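Local coordinates for DNA mismatch repair protein MutS (Thermus aquaticus, PDB 1EWQ) that takes part in DNA mismatch repair, binding mismatched DNA, probably as the recognition step, and has a weak ATPase activity, at residues R354-L359 with P373-L378. Sequence-based numbering, arbitrary orientation.
Sequences RSLQIL and PDLSPL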
loop_
_atom_site.group_PDB
_atom_site.type_symbol
_atom_site.label_atom_id
_atom_site.label_comp_id
_atom_site.label_asym_id
_atom_site.label_seq_id
_atom_site.Cartn_x
_atom_site.Cartn_y
_atom_site.Cartn_z
ATOM N N ARG C 354 -28.830 15.839 -19.470
ATOM C CA ARG C 354 -28.227 17.000 -18.828
ATOM C C ARG C 354 -27.203 17.637 -19.764
ATOM O O ARG C 354 -27.193 18.856 -19.960
ATOM C CB ARG C 354 -27.546 16.606 -17.507
ATOM C CG ARG C 354 -26.624 17.706 -16.966
ATOM C CD ARG C 354 -26.096 17.465 -15.550
ATOM N NE ARG C 354 -25.394 16.196 -15.343
ATOM C CZ ARG C 354 -24.461 15.689 -16.146
ATOM N NH1 ARG C 354 -24.103 16.328 -17.251
ATOM N NH2 ARG C 354 -23.856 14.550 -15.822
ATOM N N SER C 355 -26.355 16.800 -20.353
ATOM C CA SER C 355 -25.320 17.270 -21.268
ATOM C C SER C 355 -25.895 17.906 -22.532
ATOM O O SER C 355 -25.377 18.911 -23.021
ATOM C CB SER C 355 -24.400 16.114 -21.657
ATOM O OG SER C 355 -23.763 15.584 -20.514
ATOM N N LEU C 356 -26.959 17.321 -23.063
ATOM C CA LEU C 356 -27.571 17.854 -24.269
ATOM C C LEU C 356 -28.283 19.185 -24.022
ATOM O O LEU C 356 -28.561 19.928 -24.964
ATOM C CB LEU C 356 -28.543 16.834 -24.867
ATOM C CG LEU C 356 -27.906 15.528 -25.355
ATOM C CD1 LEU C 356 -28.959 14.679 -26.037
ATOM C CD2 LEU C 356 -26.755 15.821 -26.312
ATOM N N GLN C 357 -28.581 19.482 -22.759
ATOM C CA GLN C 357 -29.231 20.744 -22.408
ATOM C C GLN C 357 -28.161 21.829 -22.297
ATOM O O GLN C 357 -28.441 23.018 -22.414
ATOM C CB GLN C 357 -29.988 20.604 -21.081
ATOM C CG GLN C 357 -31.123 19.586 -21.140
ATOM C CD GLN C 357 -31.857 19.414 -19.820
ATOM O OE1 GLN C 357 -31.244 19.173 -18.778
ATOM N NE2 GLN C 357 -33.181 19.520 -19.865
ATOM N N ILE C 358 -26.925 21.398 -22.081
ATOM C CA ILE C 358 -25.793 22.309 -21.963
ATOM C C ILE C 358 -25.317 22.697 -23.361
ATOM O O ILE C 358 -24.936 23.839 -23.616
ATOM C CB ILE C 358 -24.622 21.625 -21.221
ATOM C CG1 ILE C 358 -25.028 21.340 -19.774
ATOM C CG2 ILE C 358 -23.359 22.489 -21.299
ATOM C CD1 ILE C 358 -24.038 20.473 -19.038
ATOM N N LEU C 359 -25.367 21.722 -24.259
ATOM C CA LEU C 359 -24.924 21.883 -25.636
ATOM C C LEU C 359 -25.386 23.174 -26.304
ATOM O O LEU C 359 -24.571 23.918 -26.838
ATOM C CB LEU C 359 -25.361 20.670 -26.455
ATOM C CG LEU C 359 -24.466 20.327 -27.639
ATOM C CD1 LEU C 359 -23.025 20.175 -27.157
ATOM C CD2 LEU C 359 -24.965 19.040 -28.297
ATOM N N PRO C 373 -22.939 19.634 -33.153
ATOM C CA PRO C 373 -24.170 19.006 -33.646
ATOM C C PRO C 373 -25.414 19.500 -32.918
ATOM O O PRO C 373 -25.361 19.808 -31.728
ATOM C CB PRO C 373 -23.934 17.523 -33.377
ATOM C CG PRO C 373 -22.437 17.397 -33.437
ATOM C CD PRO C 373 -21.976 18.619 -32.695
ATOM N N ASP C 374 -26.527 19.592 -33.639
ATOM C CA ASP C 374 -27.786 19.995 -33.023
ATOM C C ASP C 374 -28.477 18.693 -32.649
ATOM O O ASP C 374 -28.832 17.896 -33.518
ATOM C CB ASP C 374 -28.676 20.779 -33.989
ATOM C CG ASP C 374 -30.015 21.176 -33.360
ATOM O OD1 ASP C 374 -30.851 21.785 -34.064
ATOM O OD2 ASP C 374 -30.240 20.886 -32.161
ATOM N N LEU C 375 -28.651 18.476 -31.354
ATOM C CA LEU C 375 -29.281 17.266 -30.860
ATOM C C LEU C 375 -30.516 17.592 -30.032
ATOM O O LEU C 375 -30.957 16.783 -29.216
ATOM C CB LEU C 375 -28.275 16.480 -30.019
ATOM C CG LEU C 375 -27.120 15.870 -30.816
ATOM C CD1 LEU C 375 -26.010 15.412 -29.893
ATOM C CD2 LEU C 375 -27.655 14.719 -31.635
ATOM N N SER C 376 -31.079 18.778 -30.243
ATOM C CA SER C 376 -32.257 19.174 -29.483
ATOM C C SER C 376 -33.383 18.153 -29.625
ATOM O O SER C 376 -34.110 17.900 -28.670
ATOM C CB SER C 376 -32.733 20.576 -29.894
ATOM O OG SER C 376 -32.954 20.670 -31.284
ATOM N N PRO C 377 -33.536 17.537 -30.809
ATOM C CA PRO C 377 -34.626 16.559 -30.902
ATOM C C PRO C 377 -34.477 15.364 -29.944
ATOM O O PRO C 377 -35.468 14.884 -29.396
ATOM C CB PRO C 377 -34.620 16.163 -32.385
ATOM C CG PRO C 377 -33.236 16.481 -32.839
ATOM C CD PRO C 377 -32.909 17.755 -32.123
ATOM N N LEU C 378 -33.248 14.902 -29.733
ATOM C CA LEU C 378 -32.982 13.781 -28.825
ATOM C C LEU C 378 -33.189 14.275 -27.389
ATOM O O LEU C 378 -33.741 13.575 -26.534
ATOM C CB LEU C 378 -31.535 13.298 -28.989
ATOM C CG LEU C 378 -31.118 11.904 -28.494
ATOM C CD1 LEU C 378 -29.623 11.904 -28.219
ATOM C CD2 LEU C 378 -31.862 11.526 -27.235
#
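L356 sends its two methyl groups to two leucines at the start of helix 376-385, L375 at its N-cap and L378 in its first turn. Its CD2 lies 3.7 Å from L375 CD1, while CD1 meets L378 CD1 at 3.6 Å, where the two side chains cross at about a right angle. The forked end of leucine suits this place, since one residue can pack against partners three positions apart. With CG anti to its carbonyl carbon (chi1 -64°), L356 sets its fork where both leucines can be met. One turn along helix 346-366, L359 reaches L375 CD1 with CD2, 4.1 Å away, and the same methyl rests 3.5 Å from P373 O. An alanine in place of L356 would probably open a gap beside L378 CD1 and leave L375 CD1 with L359 CD2 as its neighbour from helix 346-366. No hydrogen bond joins the two segments; those of the D374 and S376 side chains close within 373-378. D374 OD2 accepts from S376 N at 3.0 Å, an Asx turn, and from S376 OG at 2.9 Å, both donors approaching one face of the carboxylate. The turn lies immediately at the start of the helix. The arrangement is apolar packing of helix 346-366 against the N-terminal end of helix 376-385, with helix 514-540 touching L359 and L375, within the largely helical MutS domain III, away from the bound DNA.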